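PDB 3R44: fatty acyl CoA synthetase FADD13 (FATTY-ACYL-CoA SYNTHETASE) from Mycobacterium tuberculosis, which belongs to the ANL family of AMP-binding enzymes, with a large AMP-binding part followed by a smaller C-terminal domain. Local coordinates for residues 200-205 against 324-329; 210-215 against 285-290. All blocks are in the same frame, centred on the assembly; numbering follows the deposited sequence.

Overall arrangement
Both contacts lie in the AMP-binding part of the chain and concern one mixed sheet, with their centres about 14 Å apart. Interaction 2 is nested within the loop that interaction 1 closes: the first segment of interaction 1 is the C-terminal part of helix 192-205, and a short loop then leads to strand 213-216 of interaction 2. Interaction 1 sets that helix against strand 324-327, whereas interaction 2 ties the lead-in to strand 213-216 to that of strand 288-291. They meet where Trp202 CZ3 packs 3.3 Å from Ile290 CG2. The bound histidine, about 13 Å from the side chain of Trp202, lies against His192, Glu193 and His196 near the other end of the same helix.

Interaction 1: residues 200-205 against 324-329; sequences SSWAST and GTLLLS
Leu326 reaches from its strand into the angle between Trp202 and Thr205 of the helix, and its two methyl groups divide the work. CB leaves the backbone toward the helix, and CG, anti to the carbonyl carbon (chi1 -70°), lies beside the backbone N. From this branch point CD2 goes to the indole, 3.7 Å from CH2 of Trp202. It sits over the face of the six-membered ring, 4.1 Å from the centroid and 29° off the normal, a CH-pi contact. CD1 lies above the same ring nearer its rim and turns to Thr205, whose CG2 is 3.9 Å away. That methyl also meets CD2 of Leu328, while CD1 of Leu328 rests 3.8 Å from the carbonyl O of Thr205. The hydroxyl of Thr205 is held within the helix: OG1 donates to Ser201 O over 2.7 Å, and it has a further partner in Met344 N. No hydrogen bond crosses between the segments; side-chain methyls and the indole carry the contact. The indole N-H bonds to Gly322 O, and the ring also packs against Phe231 of helix 223-235. Strand 324-327 itself runs between strands 310-316 and 341-342, antiparallel to both, with the end of helix 192-205 packed against its Leu326.

Interaction 2: residues 210-215 against 285-290; sequences YRDRLL and DFRYFI
Asp212 and Arg287 join the two segments through a paired salt bridge just ahead of strands 213-216 and 288-291. Along 210-215, Tyr210 and Arg211 lead in as loop. Asp212 then points toward the other segment. Its OD1 takes NH1 of Arg287 at 2.9 Å and its OD2 takes NH2 at 2.8 Å, both bonds nearly straight. The end-on grip uses both terminal nitrogens, and a bend at chi3 (-61°) turns the guanidinium to present them. Both oxygens lie near the guanidinium plane, but the carboxylate is turned 36° from it; OD2 is met on its syn side and OD1 from above the carboxylate plane. OD2 also accepts from Arg209 N and NH2 donates to Asp207 O, so the loop after helix 192-205 helps fix the pair. Next, Arg213 makes a salt bridge to Glu257 and a hydrogen bond to Gln33. Leu214 packs on helix 223-235, and Leu215 on helix 247-256. The bridge thus links the approaches to two parallel strands separated by strand 261-264, itself parallel to each, in the mixed alpha/beta sheet of the AMP-binding fold.

Interaction 1: residues 200-205 against 324-329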
loop_
_atom_site.group_PDB
_atom_site.type_symbol
_atom_site.label_atom_id
_atom_site.label_comp_id
_atom_site.label_asym_id
_atom_site.label_seq_id
_atom_site.Cartn_x
_atom_site.Cartn_y
_atom_site.Cartn_z
ATOM N N SER A 200 9.206 -10.240 8.064
ATOM C CA SER A 200 9.406 -11.703 8.205
ATOM C C SER A 200 8.397 -12.492 7.457
ATOM O O SER A 200 8.726 -13.510 6.851
ATOM C CB SER A 200 9.285 -12.156 9.647
ATOM O OG SER A 200 10.237 -11.506 10.411
ATOM N N SER A 201 7.151 -12.009 7.496
ATOM C CA SER A 201 6.063 -12.632 6.762
ATOM C C SER A 201 6.406 -12.727 5.260
ATOM O O SER A 201 6.390 -13.783 4.664
ATOM C CB SER A 201 4.780 -11.849 6.939
ATOM O OG SER A 201 3.776 -12.543 6.268
ATOM N N TRP A 202 6.782 -11.608 4.677
ATOM C CA TRP A 202 7.179 -11.614 3.261
ATOM C C TRP A 202 8.379 -12.520 3.000
ATOM O O TRP A 202 8.361 -13.391 2.137
ATOM C CB TRP A 202 7.542 -10.193 2.878
ATOM C CG TRP A 202 6.395 -9.360 2.546
ATOM C CD1 TRP A 202 5.614 -8.581 3.389
ATOM C CD2 TRP A 202 5.922 -9.137 1.255
ATOM N NE1 TRP A 202 4.644 -7.919 2.654
ATOM C CE2 TRP A 202 4.828 -8.238 1.342
ATOM C CE3 TRP A 202 6.287 -9.655 -0.004
ATOM C CZ2 TRP A 202 4.087 -7.854 0.213
ATOM C CZ3 TRP A 202 5.580 -9.255 -1.110
ATOM C CH2 TRP A 202 4.495 -8.347 -0.999
ATOM N N ALA A 203 9.418 -12.311 3.802
ATOM C CA ALA A 203 10.684 -12.990 3.623
ATOM C C ALA A 203 10.552 -14.505 3.789
ATOM O O ALA A 203 11.288 -15.275 3.159
ATOM C CB ALA A 203 11.705 -12.458 4.585
ATOM N N SER A 204 9.623 -14.945 4.637
ATOM C CA SER A 204 9.365 -16.393 4.820
ATOM C C SER A 204 8.379 -17.011 3.866
ATOM O O SER A 204 8.247 -18.239 3.822
ATOM C CB SER A 204 8.865 -16.710 6.239
ATOM O OG SER A 204 9.878 -16.411 7.170
ATOM N N THR A 205 7.685 -16.190 3.085
ATOM C CA THR A 205 6.633 -16.659 2.221
ATOM C C THR A 205 7.055 -16.592 0.739
ATOM O O THR A 205 6.835 -17.533 0.009
ATOM C CB THR A 205 5.317 -15.844 2.443
ATOM O OG1 THR A 205 4.965 -15.878 3.848
ATOM C CG2 THR A 205 4.187 -16.395 1.538
ATOM N N GLY A 324 -0.482 -9.823 4.480
ATOM C CA GLY A 324 -1.855 -10.284 4.466
ATOM C C GLY A 324 -1.920 -11.584 3.714
ATOM O O GLY A 324 -1.672 -12.638 4.323
ATOM N N THR A 325 -2.253 -11.535 2.423
ATOM C CA THR A 325 -2.238 -12.706 1.578
ATOM C C THR A 325 -1.277 -12.499 0.396
ATOM O O THR A 325 -1.092 -11.378 -0.104
ATOM C CB THR A 325 -3.651 -13.149 1.014
ATOM O OG1 THR A 325 -4.171 -12.137 0.151
ATOM C CG2 THR A 325 -4.698 -13.463 2.125
ATOM N N LEU A 326 -0.734 -13.623 -0.086
ATOM C CA LEU A 326 0.127 -13.678 -1.248
ATOM C C LEU A 326 -0.266 -14.841 -2.136
ATOM O O LEU A 326 -0.547 -15.939 -1.649
ATOM C CB LEU A 326 1.619 -13.734 -0.870
ATOM C CG LEU A 326 2.222 -12.436 -0.258
ATOM C CD1 LEU A 326 3.602 -12.795 0.176
ATOM C CD2 LEU A 326 2.247 -11.240 -1.234
ATOM N N LEU A 327 -0.354 -14.547 -3.423
ATOM C CA LEU A 327 -0.612 -15.561 -4.468
ATOM C C LEU A 327 0.728 -15.814 -5.089
ATOM O O LEU A 327 1.261 -14.992 -5.851
ATOM C CB LEU A 327 -1.653 -15.059 -5.466
ATOM C CG LEU A 327 -1.989 -16.015 -6.613
ATOM C CD1 LEU A 327 -2.776 -17.163 -5.994
ATOM C CD2 LEU A 327 -2.765 -15.331 -7.738
ATOM N N LEU A 328 1.317 -16.934 -4.730
ATOM C CA LEU A 328 2.640 -17.233 -5.183
ATOM C C LEU A 328 2.668 -17.483 -6.710
ATOM O O LEU A 328 1.638 -17.731 -7.358
ATOM C CB LEU A 328 3.254 -18.363 -4.306
ATOM C CG LEU A 328 3.334 -18.015 -2.786
ATOM C CD1 LEU A 328 4.019 -19.120 -1.991
ATOM C CD2 LEU A 328 4.011 -16.697 -2.543
ATOM N N SER A 329 3.860 -17.337 -7.285
ATOM C CA SER A 329 4.100 -17.509 -8.698
ATOM C C SER A 329 3.486 -18.774 -9.318
ATOM O O SER A 329 2.819 -18.724 -10.345
ATOM C CB SER A 329 5.609 -17.559 -8.894
ATOM O OG SER A 329 6.218 -16.515 -8.142
#

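Interaction 2: residues 210-215 against 285-290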
loop_
_atom_site.group_PDB
_atom_site.type_symbol
_atom_site.label_atom_id
_atom_site.label_comp_id
_atom_site.label_asym_id
_atom_site.label_seq_id
_atom_site.Cartn_x
_atom_site.Cartn_y
_atom_site.Cartn_z
ATOM N N TYR A 210 19.196 -14.651 -0.256
ATOM C CA TYR A 210 20.377 -13.903 0.109
ATOM C C TYR A 210 21.061 -13.426 -1.149
ATOM O O TYR A 210 21.228 -14.204 -2.093
ATOM C CB TYR A 210 21.315 -14.776 0.899
ATOM C CG TYR A 210 22.602 -14.083 1.307
ATOM C CD1 TYR A 210 22.582 -12.835 1.908
ATOM C CD2 TYR A 210 23.850 -14.680 1.081
ATOM C CE1 TYR A 210 23.794 -12.180 2.306
ATOM C CE2 TYR A 210 25.056 -14.033 1.470
ATOM C CZ TYR A 210 25.002 -12.777 2.081
ATOM O OH TYR A 210 26.158 -12.125 2.465
ATOM N N ARG A 211 21.430 -12.145 -1.161
ATOM C CA ARG A 211 22.094 -11.464 -2.272
ATOM C C ARG A 211 21.174 -11.176 -3.498
ATOM O O ARG A 211 21.660 -10.657 -4.498
ATOM C CB ARG A 211 23.391 -12.206 -2.686
ATOM C CG ARG A 211 24.392 -12.343 -1.541
ATOM C CD ARG A 211 25.787 -12.862 -1.884
ATOM N NE ARG A 211 26.522 -11.795 -2.552
ATOM C CZ ARG A 211 27.511 -11.071 -2.022
ATOM N NH1 ARG A 211 27.981 -11.319 -0.797
ATOM N NH2 ARG A 211 28.062 -10.104 -2.754
ATOM N N ASP A 212 19.858 -11.459 -3.411
ATOM C CA ASP A 212 18.940 -11.029 -4.471
ATOM C C ASP A 212 19.066 -9.481 -4.596
ATOM O O ASP A 212 19.411 -8.762 -3.654
ATOM C CB ASP A 212 17.469 -11.374 -4.173
ATOM C CG ASP A 212 17.051 -12.764 -4.618
ATOM O OD1 ASP A 212 17.755 -13.418 -5.436
ATOM O OD2 ASP A 212 15.958 -13.248 -4.165
ATOM N N ARG A 213 18.785 -9.003 -5.801
ATOM C CA ARG A 213 18.740 -7.593 -6.124
ATOM C C ARG A 213 17.316 -7.227 -6.495
ATOM O O ARG A 213 16.702 -7.853 -7.382
ATOM C CB ARG A 213 19.724 -7.307 -7.253
ATOM C CG ARG A 213 21.052 -7.828 -6.925
ATOM C CD ARG A 213 22.140 -7.594 -7.923
ATOM N NE ARG A 213 22.538 -6.212 -8.196
ATOM C CZ ARG A 213 23.483 -5.551 -7.539
ATOM N NH1 ARG A 213 24.050 -6.106 -6.495
ATOM N NH2 ARG A 213 23.857 -4.330 -7.933
ATOM N N LEU A 214 16.768 -6.223 -5.819
ATOM C CA LEU A 214 15.337 -5.975 -5.856
ATOM C C LEU A 214 15.069 -4.549 -6.316
ATOM O O LEU A 214 15.507 -3.562 -5.684
ATOM C CB LEU A 214 14.708 -6.278 -4.471
ATOM C CG LEU A 214 13.174 -6.197 -4.444
ATOM C CD1 LEU A 214 12.616 -7.010 -3.272
ATOM C CD2 LEU A 214 12.746 -4.732 -4.287
ATOM N N LEU A 215 14.324 -4.426 -7.409
ATOM C CA LEU A 215 13.959 -3.121 -7.965
ATOM C C LEU A 215 12.733 -2.537 -7.286
ATOM O O LEU A 215 11.651 -3.187 -7.227
ATOM C CB LEU A 215 13.710 -3.246 -9.458
ATOM C CG LEU A 215 13.193 -1.979 -10.106
ATOM C CD1 LEU A 215 14.343 -0.959 -10.213
ATOM C CD2 LEU A 215 12.564 -2.348 -11.487
ATOM N N ASP A 285 18.580 -13.054 -15.061
ATOM C CA ASP A 285 18.579 -13.083 -13.597
ATOM C C ASP A 285 17.189 -12.738 -13.057
ATOM O O ASP A 285 16.939 -12.975 -11.873
ATOM C CB ASP A 285 19.571 -12.059 -13.004
ATOM C CG ASP A 285 21.053 -12.352 -13.346
ATOM O OD1 ASP A 285 21.620 -13.322 -12.808
ATOM O OD2 ASP A 285 21.656 -11.563 -14.101
ATOM N N PHE A 286 16.311 -12.113 -13.859
ATOM C CA PHE A 286 15.044 -11.596 -13.313
ATOM C C PHE A 286 14.039 -12.748 -13.146
ATOM O O PHE A 286 13.763 -13.493 -14.107
ATOM C CB PHE A 286 14.443 -10.541 -14.247
ATOM C CG PHE A 286 13.358 -9.790 -13.606
ATOM C CD1 PHE A 286 13.641 -8.698 -12.814
ATOM C CD2 PHE A 286 12.058 -10.278 -13.628
ATOM C CE1 PHE A 286 12.623 -8.025 -12.165
ATOM C CE2 PHE A 286 11.029 -9.640 -12.907
ATOM C CZ PHE A 286 11.319 -8.508 -12.210
ATOM N N ARG A 287 13.536 -12.957 -11.952
ATOM C CA ARG A 287 12.647 -14.078 -11.701
ATOM C C ARG A 287 11.193 -13.701 -11.644
ATOM O O ARG A 287 10.387 -14.412 -12.215
ATOM C CB ARG A 287 13.024 -14.802 -10.393
ATOM C CG ARG A 287 14.477 -15.204 -10.340
ATOM C CD ARG A 287 14.735 -16.366 -9.337
ATOM N NE ARG A 287 14.369 -15.961 -7.967
ATOM C CZ ARG A 287 15.131 -15.248 -7.131
ATOM N NH1 ARG A 287 16.340 -14.815 -7.480
ATOM N NH2 ARG A 287 14.664 -14.989 -5.889
ATOM N N TYR A 288 10.838 -12.661 -10.889
ATOM C CA TYR A 288 9.432 -12.294 -10.758
ATOM C C TYR A 288 9.182 -10.862 -10.308
ATOM O O TYR A 288 10.003 -10.250 -9.654
ATOM C CB TYR A 288 8.690 -13.291 -9.795
ATOM C CG TYR A 288 9.215 -13.298 -8.404
ATOM C CD1 TYR A 288 8.706 -12.439 -7.432
ATOM C CD2 TYR A 288 10.220 -14.174 -8.041
ATOM C CE1 TYR A 288 9.160 -12.490 -6.180
ATOM C CE2 TYR A 288 10.704 -14.226 -6.779
ATOM C CZ TYR A 288 10.181 -13.350 -5.831
ATOM O OH TYR A 288 10.629 -13.300 -4.526
ATOM N N PHE A 289 7.988 -10.378 -10.591
ATOM C CA PHE A 289 7.513 -9.165 -10.022
ATOM C C PHE A 289 6.587 -9.448 -8.860
ATOM O O PHE A 289 5.905 -10.443 -8.850
ATOM C CB PHE A 289 6.719 -8.376 -11.053
ATOM C CG PHE A 289 7.550 -7.779 -12.164
ATOM C CD1 PHE A 289 8.263 -6.588 -11.981
ATOM C CD2 PHE A 289 7.603 -8.422 -13.385
ATOM C CE1 PHE A 289 9.016 -6.034 -13.024
ATOM C CE2 PHE A 289 8.377 -7.895 -14.430
ATOM C CZ PHE A 289 9.069 -6.694 -14.245
ATOM N N ILE A 290 6.611 -8.572 -7.858
ATOM C CA ILE A 290 5.656 -8.594 -6.755
ATOM C C ILE A 290 4.736 -7.433 -7.085
ATOM O O ILE A 290 5.217 -6.314 -7.197
ATOM C CB ILE A 290 6.301 -8.298 -5.414
ATOM C CG1 ILE A 290 7.384 -9.331 -5.117
ATOM C CG2 ILE A 290 5.215 -8.327 -4.289
ATOM C CD1 ILE A 290 8.230 -9.022 -3.862
#